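PDB 4IT1: putative glucarate dehydratase from Pseudomonas fluorescens, which probably catalyses the magnesium-dependent dehydration of D-glucarate to 5-dehydro-4-deoxy-D-glucarate, as a member of the mandelate racemase/muconate lactonizing enzyme family. Local coordinates for residues Y71-P75 and I423-D427; T31-D37 and P49-I55; N42-E48 and R426-M432. One frame throughout, in Å; residues are numbered along the deposited sequence.

Contact 1. Residues Y71-P75 and I423-D427; sequences YGDAP and IRQRD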
loop_
_atom_site.group_PDB
_atom_site.type_symbol
_atom_site.label_atom_id
_atom_site.label_comp_id
_atom_site.label_asym_id
_atom_site.label_seq_id
_atom_site.Cartn_x
_atom_site.Cartn_y
_atom_site.Cartn_z
ATOM N N TYR A 71 13.129 6.544 -18.022
ATOM C CA TYR A 71 14.424 6.116 -18.556
ATOM C C TYR A 71 14.504 6.324 -20.069
ATOM O O TYR A 71 13.517 6.116 -20.787
ATOM C CB TYR A 71 14.712 4.658 -18.167
ATOM C CG TYR A 71 14.782 4.450 -16.668
ATOM C CD1 TYR A 71 15.822 4.995 -15.910
ATOM C CD2 TYR A 71 13.805 3.713 -16.008
ATOM C CE1 TYR A 71 15.884 4.807 -14.533
ATOM C CE2 TYR A 71 13.853 3.525 -14.635
ATOM C CZ TYR A 71 14.896 4.066 -13.905
ATOM O OH TYR A 71 14.933 3.868 -12.544
ATOM N N GLY A 72 15.678 6.742 -20.538
ATOM C CA GLY A 72 15.851 7.156 -21.935
ATOM C C GLY A 72 16.676 6.246 -22.827
ATOM O O GLY A 72 16.988 6.605 -23.969
ATOM N N ASP A 73 17.036 5.072 -22.312
ATOM C CA ASP A 73 17.754 4.066 -23.096
ATOM C C ASP A 73 16.821 3.479 -24.148
ATOM O O ASP A 73 15.602 3.435 -23.957
ATOM C CB ASP A 73 18.281 2.951 -22.192
ATOM C CG ASP A 73 17.178 2.276 -21.422
ATOM O OD1 ASP A 73 16.532 1.360 -21.973
ATOM O OD2 ASP A 73 16.941 2.689 -20.269
ATOM N N ALA A 74 17.408 3.013 -25.247
ATOM C CA ALA A 74 16.636 2.501 -26.378
ATOM C C ALA A 74 15.539 1.482 -26.010
ATOM O O ALA A 74 14.396 1.665 -26.419
ATOM C CB ALA A 74 17.561 1.971 -27.470
ATOM N N PRO A 75 15.867 0.422 -25.231
ATOM C CA PRO A 75 14.845 -0.594 -24.908
ATOM C C PRO A 75 13.670 -0.083 -24.060
ATOM O O PRO A 75 12.553 -0.602 -24.183
ATOM C CB PRO A 75 15.631 -1.648 -24.120
ATOM C CG PRO A 75 17.044 -1.467 -24.550
ATOM C CD PRO A 75 17.194 0.016 -24.724
ATOM N N ILE A 423 24.350 8.496 -28.507
ATOM C CA ILE A 423 24.180 7.545 -27.407
ATOM C C ILE A 423 22.730 7.067 -27.387
ATOM O O ILE A 423 21.804 7.877 -27.391
ATOM C CB ILE A 423 24.583 8.157 -26.038
ATOM C CG1 ILE A 423 26.004 8.734 -26.102
ATOM C CG2 ILE A 423 24.488 7.113 -24.925
ATOM C CD1 ILE A 423 26.345 9.705 -24.991
ATOM N N ARG A 424 22.536 5.751 -27.384
ATOM C CA ARG A 424 21.189 5.162 -27.352
ATOM C C ARG A 424 20.967 4.256 -26.133
ATOM O O ARG A 424 19.825 3.898 -25.809
ATOM C CB ARG A 424 20.883 4.416 -28.658
ATOM C CG ARG A 424 20.763 5.309 -29.890
ATOM C CD ARG A 424 19.653 6.344 -29.743
ATOM N NE ARG A 424 19.636 7.315 -30.840
ATOM C CZ ARG A 424 20.390 8.412 -30.903
ATOM N NH1 ARG A 424 21.251 8.710 -29.935
ATOM N NH2 ARG A 424 20.285 9.217 -31.950
ATOM N N GLN A 425 22.071 3.893 -25.478
ATOM C CA GLN A 425 22.069 3.148 -24.223
ATOM C C GLN A 425 23.287 3.551 -23.415
ATOM O O GLN A 425 24.388 3.610 -23.948
ATOM C CB GLN A 425 22.119 1.650 -24.479
ATOM C CG GLN A 425 20.753 1.000 -24.608
ATOM C CD GLN A 425 20.793 -0.487 -24.301
ATOM O OE1 GLN A 425 20.759 -1.323 -25.210
ATOM N NE2 GLN A 425 20.877 -0.824 -23.012
ATOM N N ARG A 426 23.093 3.832 -22.132
ATOM C CA ARG A 426 24.201 4.229 -21.259
ATOM C C ARG A 426 25.223 3.100 -21.102
ATOM O O ARG A 426 24.843 1.936 -20.990
ATOM C CB ARG A 426 23.655 4.638 -19.891
ATOM C CG ARG A 426 24.704 4.859 -18.819
ATOM C CD ARG A 426 23.998 5.104 -17.498
ATOM N NE ARG A 426 24.921 5.321 -16.394
ATOM C CZ ARG A 426 24.537 5.496 -15.136
ATOM N NH1 ARG A 426 23.245 5.465 -14.826
ATOM N NH2 ARG A 426 25.441 5.694 -14.188
ATOM N N ASP A 427 26.509 3.463 -21.088
ATOM C CA ASP A 427 27.595 2.514 -20.893
ATOM C C ASP A 427 28.810 3.130 -20.230
ATOM O O ASP A 427 29.783 3.498 -20.899
ATOM C CB ASP A 427 28.018 1.876 -22.215
ATOM C CG ASP A 427 28.716 0.521 -22.020
ATOM O OD1 ASP A 427 29.410 0.320 -20.990
ATOM O OD2 ASP A 427 28.566 -0.344 -22.908
#
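Ala74 and Arg424 join the start of helix 74-87, in the N-terminal domain of this mandelate racemase-like fold, to the loop between helices 408-421 and 428-433. Asp73 is the N-cap of helix 74-87, its OD1 accepting from Ala76 N. The one hydrogen bond between the segments belongs to the first turn of that helix: Ala74 N donates a hydrogen bond to Arg424 O at 2.6 Å, with an N-H...O angle of 146°. The carbonyl points almost straight at the nitrogen, the C=O...N angle being 176°. The same oxygen also accepts a CA-H...O contact from Asp73, and Ala74 CB lies 3.4 Å from Arg424 O, which places the carbonyl against three atoms of the helix start.

Gln425 supplies the side-chain part. Its CB stays back, 4.7 Å from Asp73 CB. With chi1 at -90°, Gln425 CG leaves anti to the carbonyl carbon and reaches Pro75 CD at 3.7 Å, also touching Asp73 CB. The extended chain then carries the amide across the proline ring at about a right angle. Gln425 CD sits 3.7 Å from Pro75 CD, OE1 is 3.8 Å from Pro75 CG, and NE2 is 4.1 Å from Pro75 CD. All of these are van der Waals contacts, at the protein surface.

Arg424 turns its tip away from helix 74-87 and back to helix 408-421, where NH2 bonds to Leu419 O and the guanidinium makes a cation-pi contact with Tyr418. Arg424 NH1 folds over its own neighbour, donating to Ile423 O at 2.7 Å from above the carbonyl plane.

Contact 2. Residues T31-D37 and P49-I55; sequences TPIAFRD and PFALRSI
Strands 31-36 and 50-55 run antiparallel, with axes 4.6 Å apart at closest approach and N-to-C directions 148° apart, and seven backbone hydrogen bonds join them from the Thr31-Ile55 pair to Asp37 N on Pro49 O; the bond from Arg53 N to Ile33 O is weak. CA-H...O contacts at the intervening non-hydrogen-bonded pairs fill in between.

On the face bearing Ile33, Phe35, Ala51 and Arg53, the phenyl ring folds back over the neighbouring strand. A chi1 of 41° places Phe35 CG between its backbone N and carbonyl carbon, and the ring consequently lies over Ala51 O, which sits 3.8 Å from the plane beneath its centre. Phe35 CE1 meets Ala51 CB at 3.7 Å, while CE2 lies 3.8 Å from Arg53 CB, and Ile33 CD1 abuts the ring edge in its plane. Ile33 CG1 in turn packs 3.4 Å from Arg53 O.

These strands are the first two of the three-stranded antiparallel sheet (25-36, 50-60, 65-70) in the N-terminal domain of the family. Beyond CB, Arg53 bends away from strand 31-36 to a salt bridge with Glu69 on the third strand and a hydrogen bond to Ser350; its side chain comes within about 8 Å of that of His342, a predicted proton acceptor.

The face carrying Pro32, Ala34, Leu52 and Ser54 meets helices 408-421 and 74-87, and here Ala34 CB rests 4.1 Å from Leu52 CD2. At the far end, Asp37 OD2 passes 3.5 Å from Ala51 CB and is hydrogen-bonded to His47 ND1.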
loop_
_atom_site.group_PDB
_atom_site.type_symbol
_atom_site.label_atom_id
_atom_site.label_comp_id
_atom_site.label_asym_id
_atom_site.label_seq_id
_atom_site.Cartn_x
_atom_site.Cartn_y
_atom_site.Cartn_z
ATOM N N THR A 31 8.821 11.560 -25.561
ATOM C CA THR A 31 9.833 12.397 -26.182
ATOM C C THR A 31 11.213 12.161 -25.564
ATOM O O THR A 31 11.458 12.547 -24.423
ATOM C CB THR A 31 9.440 13.894 -26.092
ATOM O OG1 THR A 31 8.162 14.092 -26.718
ATOM C CG2 THR A 31 10.476 14.785 -26.763
ATOM N N PRO A 32 12.115 11.507 -26.318
ATOM C CA PRO A 32 13.489 11.274 -25.857
ATOM C C PRO A 32 14.352 12.534 -25.847
ATOM O O PRO A 32 14.203 13.386 -26.719
ATOM C CB PRO A 32 14.037 10.261 -26.866
ATOM C CG PRO A 32 13.137 10.348 -28.052
ATOM C CD PRO A 32 11.792 10.734 -27.531
ATOM N N ILE A 33 15.255 12.635 -24.871
ATOM C CA ILE A 33 16.129 13.813 -24.709
ATOM C C ILE A 33 17.521 13.462 -24.180
ATOM O O ILE A 33 17.739 12.382 -23.622
ATOM C CB ILE A 33 15.527 14.879 -23.750
ATOM C CG1 ILE A 33 15.256 14.284 -22.363
ATOM C CG2 ILE A 33 14.263 15.511 -24.329
ATOM C CD1 ILE A 33 15.621 15.210 -21.227
ATOM N N ALA A 34 18.460 14.389 -24.329
ATOM C CA ALA A 34 19.787 14.203 -23.752
ATOM C C ALA A 34 20.312 15.496 -23.164
ATOM O O ALA A 34 20.076 16.575 -23.707
ATOM C CB ALA A 34 20.759 13.657 -24.788
ATOM N N PHE A 35 21.037 15.380 -22.060
ATOM C CA PHE A 35 21.578 16.551 -21.393
ATOM C C PHE A 35 23.027 16.335 -21.016
ATOM O O PHE A 35 23.451 15.203 -20.765
ATOM C CB PHE A 35 20.740 16.933 -20.162
ATOM C CG PHE A 35 20.280 15.757 -19.337
ATOM C CD1 PHE A 35 21.138 15.144 -18.424
ATOM C CD2 PHE A 35 18.978 15.275 -19.461
ATOM C CE1 PHE A 35 20.711 14.065 -17.660
ATOM C CE2 PHE A 35 18.544 14.200 -18.700
ATOM C CZ PHE A 35 19.414 13.596 -17.797
ATOM N N ARG A 36 23.788 17.423 -20.993
ATOM C CA ARG A 36 25.200 17.357 -20.637
ATOM C C ARG A 36 25.356 16.694 -19.273
ATOM O O ARG A 36 24.618 16.995 -18.325
ATOM C CB ARG A 36 25.857 18.746 -20.663
ATOM C CG ARG A 36 25.575 19.536 -21.939
ATOM C CD ARG A 36 26.645 20.577 -22.261
ATOM N NE ARG A 36 26.877 21.574 -21.213
ATOM C CZ ARG A 36 26.033 22.552 -20.884
ATOM N NH1 ARG A 36 24.858 22.672 -21.492
ATOM N NH2 ARG A 36 26.362 23.408 -19.923
ATOM N N ASP A 37 26.292 15.756 -19.201
ATOM C CA ASP A 37 26.574 15.058 -17.970
ATOM C C ASP A 37 28.066 15.200 -17.719
ATOM O O ASP A 37 28.872 14.959 -18.614
ATOM C CB ASP A 37 26.181 13.583 -18.099
ATOM C CG ASP A 37 25.453 13.049 -16.870
ATOM O OD1 ASP A 37 24.887 13.854 -16.096
ATOM O OD2 ASP A 37 25.428 11.813 -16.686
ATOM N N PRO A 49 29.623 11.995 -21.770
ATOM C CA PRO A 49 29.330 13.434 -21.812
ATOM C C PRO A 49 27.840 13.749 -21.968
ATOM O O PRO A 49 27.435 14.895 -21.759
ATOM C CB PRO A 49 30.123 13.924 -23.029
ATOM C CG PRO A 49 30.365 12.700 -23.850
ATOM C CD PRO A 49 30.539 11.597 -22.852
ATOM N N PHE A 50 27.037 12.743 -22.322
ATOM C CA PHE A 50 25.580 12.905 -22.345
ATOM C C PHE A 50 24.874 11.794 -21.585
ATOM O O PHE A 50 25.440 10.724 -21.362
ATOM C CB PHE A 50 25.049 13.034 -23.776
ATOM C CG PHE A 50 25.657 14.182 -24.528
ATOM C CD1 PHE A 50 25.114 15.461 -24.429
ATOM C CD2 PHE A 50 26.800 13.997 -25.306
ATOM C CE1 PHE A 50 25.687 16.529 -25.107
ATOM C CE2 PHE A 50 27.377 15.062 -25.986
ATOM C CZ PHE A 50 26.819 16.331 -25.887
ATOM N N ALA A 51 23.643 12.081 -21.171
ATOM C CA ALA A 51 22.802 11.126 -20.468
ATOM C C ALA A 51 21.377 11.248 -20.996
ATOM O O ALA A 51 20.926 12.345 -21.328
ATOM C CB ALA A 51 22.857 11.370 -18.965
ATOM N N LEU A 52 20.679 10.120 -21.078
ATOM C CA LEU A 52 19.376 10.048 -21.736
ATOM C C LEU A 52 18.210 10.046 -20.749
ATOM O O LEU A 52 18.395 9.815 -19.550
ATOM C CB LEU A 52 19.305 8.802 -22.623
ATOM C CG LEU A 52 20.551 8.446 -23.452
ATOM C CD1 LEU A 52 20.368 7.116 -24.177
ATOM C CD2 LEU A 52 20.906 9.563 -24.425
ATOM N N ARG A 53 17.010 10.297 -21.273
ATOM C CA ARG A 53 15.798 10.434 -20.473
ATOM C C ARG A 53 14.628 10.538 -21.430
ATOM O O ARG A 53 14.807 10.933 -22.576
ATOM C CB ARG A 53 15.865 11.705 -19.610
ATOM C CG ARG A 53 15.051 11.654 -18.325
ATOM C CD ARG A 53 15.807 10.954 -17.200
ATOM N NE ARG A 53 14.928 10.663 -16.068
ATOM C CZ ARG A 53 15.212 9.812 -15.086
ATOM N NH1 ARG A 53 16.360 9.147 -15.080
ATOM N NH2 ARG A 53 14.337 9.622 -14.107
ATOM N N SER A 54 13.436 10.176 -20.970
ATOM C CA SER A 54 12.235 10.333 -21.779
ATOM C C SER A 54 11.168 11.137 -21.034
ATOM O O SER A 54 10.987 10.977 -19.822
ATOM C CB SER A 54 11.681 8.977 -22.195
ATOM O OG SER A 54 11.251 8.251 -21.061
ATOM N N ILE A 55 10.474 11.998 -21.777
ATOM C CA ILE A 55 9.459 12.893 -21.230
ATOM C C ILE A 55 8.091 12.487 -21.769
ATOM O O ILE A 55 7.906 12.337 -22.977
ATOM C CB ILE A 55 9.758 14.362 -21.595
ATOM C CG1 ILE A 55 11.241 14.700 -21.367
ATOM C CG2 ILE A 55 8.833 15.320 -20.842
ATOM C CD1 ILE A 55 11.670 14.811 -19.918
#

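Contact 3. Residues N42-E48 and R426-M432; sequences NASGIHE and RDDVRQM. With TLA (L(+)-tartaric acid), chain F.
Asn42 and Asp428 tie the loop between the first two strands of the N-terminal domain to the start of helix 428-433, whose N-cap is Asp427. In enolase-superfamily enzymes this loop borders the active site; here the Asn42 side chain is about 4 Å from that of Lys215, a predicted proton acceptor. Asn42 ND2 donates to Asp428 OD2 at 2.7 Å, with amide and carboxylate planes 14° apart. Arg426 grips the same carboxylate side-on, its NE 2.8 Å from Asp428 OD1 and its NH2 bonded to OD2. OD2 thus accepts from two donors, which fixes the rotation of the carboxylate and would probably favour its charged form. Asn42 OD1 meanwhile accepts from Gly45 N in an Asx motif.

The tight packing lies behind this network. Gly45 sets its CA against Met432 CB, and the methionine, bent at chi2 and again at chi3 (83°), curls until Met432 CE is 3.3 Å from Gly45 O. Ile46 CG2 fits against Gln431 CG, and Ile46 N makes a weak bond to Asp428 O.

A tartrate, probably from the crystallisation liquor, is bound on the side of Lys215: its O41 receives Asn42 ND2 at 2.9 Å as well as His47 NE2, and its O2 receives Arg426 NH2 at 2.8 Å. The flank of Arg426, Asp427 and Glu48 is more open to solvent, yet still pinned: Asp427 N donates to Glu48 OE2 at 2.8 Å, nearly straight at 174° but from above the carboxylate plane. Farther along, a water links the segments, donating to His47 O and accepting from Gln431 NE2, 3.1 Å from each.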
loop_
_atom_site.group_PDB
_atom_site.type_symbol
_atom_site.label_atom_id
_atom_site.label_comp_id
_atom_site.label_asym_id
_atom_site.label_seq_id
_atom_site.Cartn_x
_atom_site.Cartn_y
_atom_site.Cartn_z
ATOM N N ASN A 42 32.332 6.461 -11.104
ATOM C CA ASN A 42 31.632 5.519 -10.226
ATOM C C ASN A 42 32.283 4.128 -10.218
ATOM O O ASN A 42 33.353 3.937 -10.795
ATOM C CB ASN A 42 30.143 5.441 -10.582
ATOM C CG ASN A 42 29.890 4.788 -11.929
ATOM O OD1 ASN A 42 30.603 3.868 -12.332
ATOM N ND2 ASN A 42 28.861 5.250 -12.623
ATOM N N ALA A 43 31.626 3.167 -9.570
ATOM C CA ALA A 43 32.146 1.806 -9.444
ATOM C C ALA A 43 32.401 1.145 -10.807
ATOM O O ALA A 43 33.472 0.589 -11.029
ATOM C CB ALA A 43 31.195 0.958 -8.610
ATOM N N SER A 44 31.413 1.246 -11.695
ATOM C CA SER A 44 31.426 0.662 -13.032
ATOM C C SER A 44 32.396 1.333 -14.014
ATOM O O SER A 44 32.945 0.677 -14.905
ATOM C CB SER A 44 30.013 0.718 -13.616
ATOM O OG SER A 44 29.141 -0.133 -12.897
ATOM N N GLY A 45 32.587 2.639 -13.863
ATOM C CA GLY A 45 33.507 3.378 -14.720
ATOM C C GLY A 45 33.336 4.881 -14.625
ATOM O O GLY A 45 33.709 5.489 -13.617
ATOM N N ILE A 46 32.771 5.473 -15.679
ATOM C CA ILE A 46 32.624 6.924 -15.779
ATOM C C ILE A 46 31.493 7.298 -16.722
ATOM O O ILE A 46 31.269 6.639 -17.740
ATOM C CB ILE A 46 33.925 7.619 -16.252
ATOM C CG1 ILE A 46 33.814 9.143 -16.059
ATOM C CG2 ILE A 46 34.231 7.270 -17.707
ATOM C CD1 ILE A 46 35.128 9.888 -16.126
ATOM N N HIS A 47 30.799 8.376 -16.373
ATOM C CA HIS A 47 29.695 8.884 -17.169
ATOM C C HIS A 47 30.141 9.333 -18.555
ATOM O O HIS A 47 31.272 9.799 -18.750
ATOM C CB HIS A 47 29.020 10.050 -16.443
ATOM C CG HIS A 47 28.113 9.628 -15.330
ATOM N ND1 HIS A 47 26.826 10.108 -15.197
ATOM C CD2 HIS A 47 28.301 8.767 -14.300
ATOM C CE1 HIS A 47 26.266 9.570 -14.129
ATOM N NE2 HIS A 47 27.138 8.750 -13.569
ATOM N N GLU A 48 29.231 9.173 -19.505
ATOM C CA GLU A 48 29.373 9.716 -20.844
ATOM C C GLU A 48 29.059 11.222 -20.819
ATOM O O GLU A 48 28.312 11.683 -19.950
ATOM C CB GLU A 48 28.415 8.980 -21.774
ATOM C CG GLU A 48 28.889 7.575 -22.113
ATOM C CD GLU A 48 27.754 6.662 -22.509
ATOM O OE1 GLU A 48 27.561 6.459 -23.723
ATOM O OE2 GLU A 48 27.051 6.155 -21.608
ATOM N N ARG A 426 23.093 3.832 -22.132
ATOM C CA ARG A 426 24.201 4.229 -21.259
ATOM C C ARG A 426 25.223 3.100 -21.102
ATOM O O ARG A 426 24.843 1.936 -20.990
ATOM C CB ARG A 426 23.655 4.638 -19.891
ATOM C CG ARG A 426 24.704 4.859 -18.819
ATOM C CD ARG A 426 23.998 5.104 -17.498
ATOM N NE ARG A 426 24.921 5.321 -16.394
ATOM C CZ ARG A 426 24.537 5.496 -15.136
ATOM N NH1 ARG A 426 23.245 5.465 -14.826
ATOM N NH2 ARG A 426 25.441 5.694 -14.188
ATOM N N ASP A 427 26.509 3.463 -21.088
ATOM C CA ASP A 427 27.595 2.514 -20.893
ATOM C C ASP A 427 28.810 3.130 -20.230
ATOM O O ASP A 427 29.783 3.498 -20.899
ATOM C CB ASP A 427 28.018 1.876 -22.215
ATOM C CG ASP A 427 28.716 0.521 -22.020
ATOM O OD1 ASP A 427 29.410 0.320 -20.990
ATOM O OD2 ASP A 427 28.566 -0.344 -22.908
ATOM N N ASP A 428 28.777 3.203 -18.906
ATOM C CA ASP A 428 29.907 3.734 -18.157
ATOM C C ASP A 428 31.161 2.874 -18.356
ATOM O O ASP A 428 32.292 3.358 -18.210
ATOM C CB ASP A 428 29.572 3.841 -16.666
ATOM C CG ASP A 428 28.358 4.720 -16.384
ATOM O OD1 ASP A 428 27.525 4.950 -17.295
ATOM O OD2 ASP A 428 28.225 5.162 -15.218
ATOM N N VAL A 429 30.951 1.597 -18.683
ATOM C CA VAL A 429 32.053 0.649 -18.830
ATOM C C VAL A 429 32.801 0.890 -20.142
ATOM O O VAL A 429 34.023 1.051 -20.129
ATOM C CB VAL A 429 31.592 -0.829 -18.740
ATOM C CG1 VAL A 429 32.798 -1.756 -18.725
ATOM C CG2 VAL A 429 30.734 -1.062 -17.507
ATOM N N ARG A 430 32.077 0.910 -21.266
ATOM C CA ARG A 430 32.698 1.288 -22.540
ATOM C C ARG A 430 33.373 2.652 -22.414
ATOM O O ARG A 430 34.528 2.829 -22.818
ATOM C CB ARG A 430 31.683 1.311 -23.682
ATOM C CG ARG A 430 32.351 1.380 -25.052
ATOM C CD ARG A 430 31.460 0.877 -26.187
ATOM N NE ARG A 430 31.030 -0.525 -26.044
ATOM C CZ ARG A 430 31.844 -1.582 -26.004
ATOM N NH1 ARG A 430 31.336 -2.798 -25.876
ATOM N NH2 ARG A 430 33.164 -1.434 -26.063
ATOM N N GLN A 431 32.654 3.602 -21.819
ATOM C CA GLN A 431 33.161 4.957 -21.677
ATOM C C GLN A 431 34.483 4.978 -20.932
ATOM O O GLN A 431 35.418 5.640 -21.369
ATOM C CB GLN A 431 32.122 5.866 -21.010
ATOM C CG GLN A 431 32.478 7.350 -21.010
ATOM C CD GLN A 431 32.638 7.940 -22.408
ATOM O OE1 GLN A 431 31.949 7.551 -23.357
ATOM N NE2 GLN A 431 33.550 8.892 -22.534
ATOM N N MET A 432 34.583 4.234 -19.828
ATOM C CA MET A 432 35.855 4.175 -19.095
ATOM C C MET A 432 36.977 3.575 -19.943
ATOM O O MET A 432 38.156 3.885 -19.720
ATOM C CB MET A 432 35.714 3.435 -17.754
ATOM C CG MET A 432 36.977 3.401 -16.891
ATOM S SD MET A 432 37.733 4.996 -16.445
ATOM C CE MET A 432 36.739 5.446 -15.040
HETATM O O1 TLA F . 23.263 4.581 -8.507
HETATM O O11 TLA F . 24.281 3.149 -9.762
HETATM C C1 TLA F . 23.898 4.297 -9.518
HETATM C C2 TLA F . 24.228 5.387 -10.465
HETATM O O2 TLA F . 24.602 4.791 -11.675
HETATM C C3 TLA F . 25.426 6.123 -9.930
HETATM O O3 TLA F . 26.448 5.178 -9.684
HETATM C C4 TLA F . 25.914 7.046 -10.984
HETATM O O4 TLA F . 25.079 7.680 -11.621
HETATM O O41 TLA F . 27.114 7.088 -11.205
HETATM O O HOH W 1 33.989 10.563 -19.917
#

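In the fold
From the N terminus, strand 25-36 enters contact 2 and the chain returns through 49-55, closing a hairpin whose long connection includes 42-48, one half of contact 3. That loop waits some 380 residues for its partner, 426-432, so contacts 2 and 3 cross, and Asp37 CB packs on Glu48 O between them. Contact 2 is complete before contact 1 opens at 71-75, so these two are in series; Leu52 CD1 nevertheless packs on Gly72 O. Contact 1 closes at 423-427, sharing Arg426 and Asp427 with contact 3. One C-terminal segment thereby joins both the first helix of the N-terminal domain and the loop bordering the probable active site, after the chain has traversed the barrel.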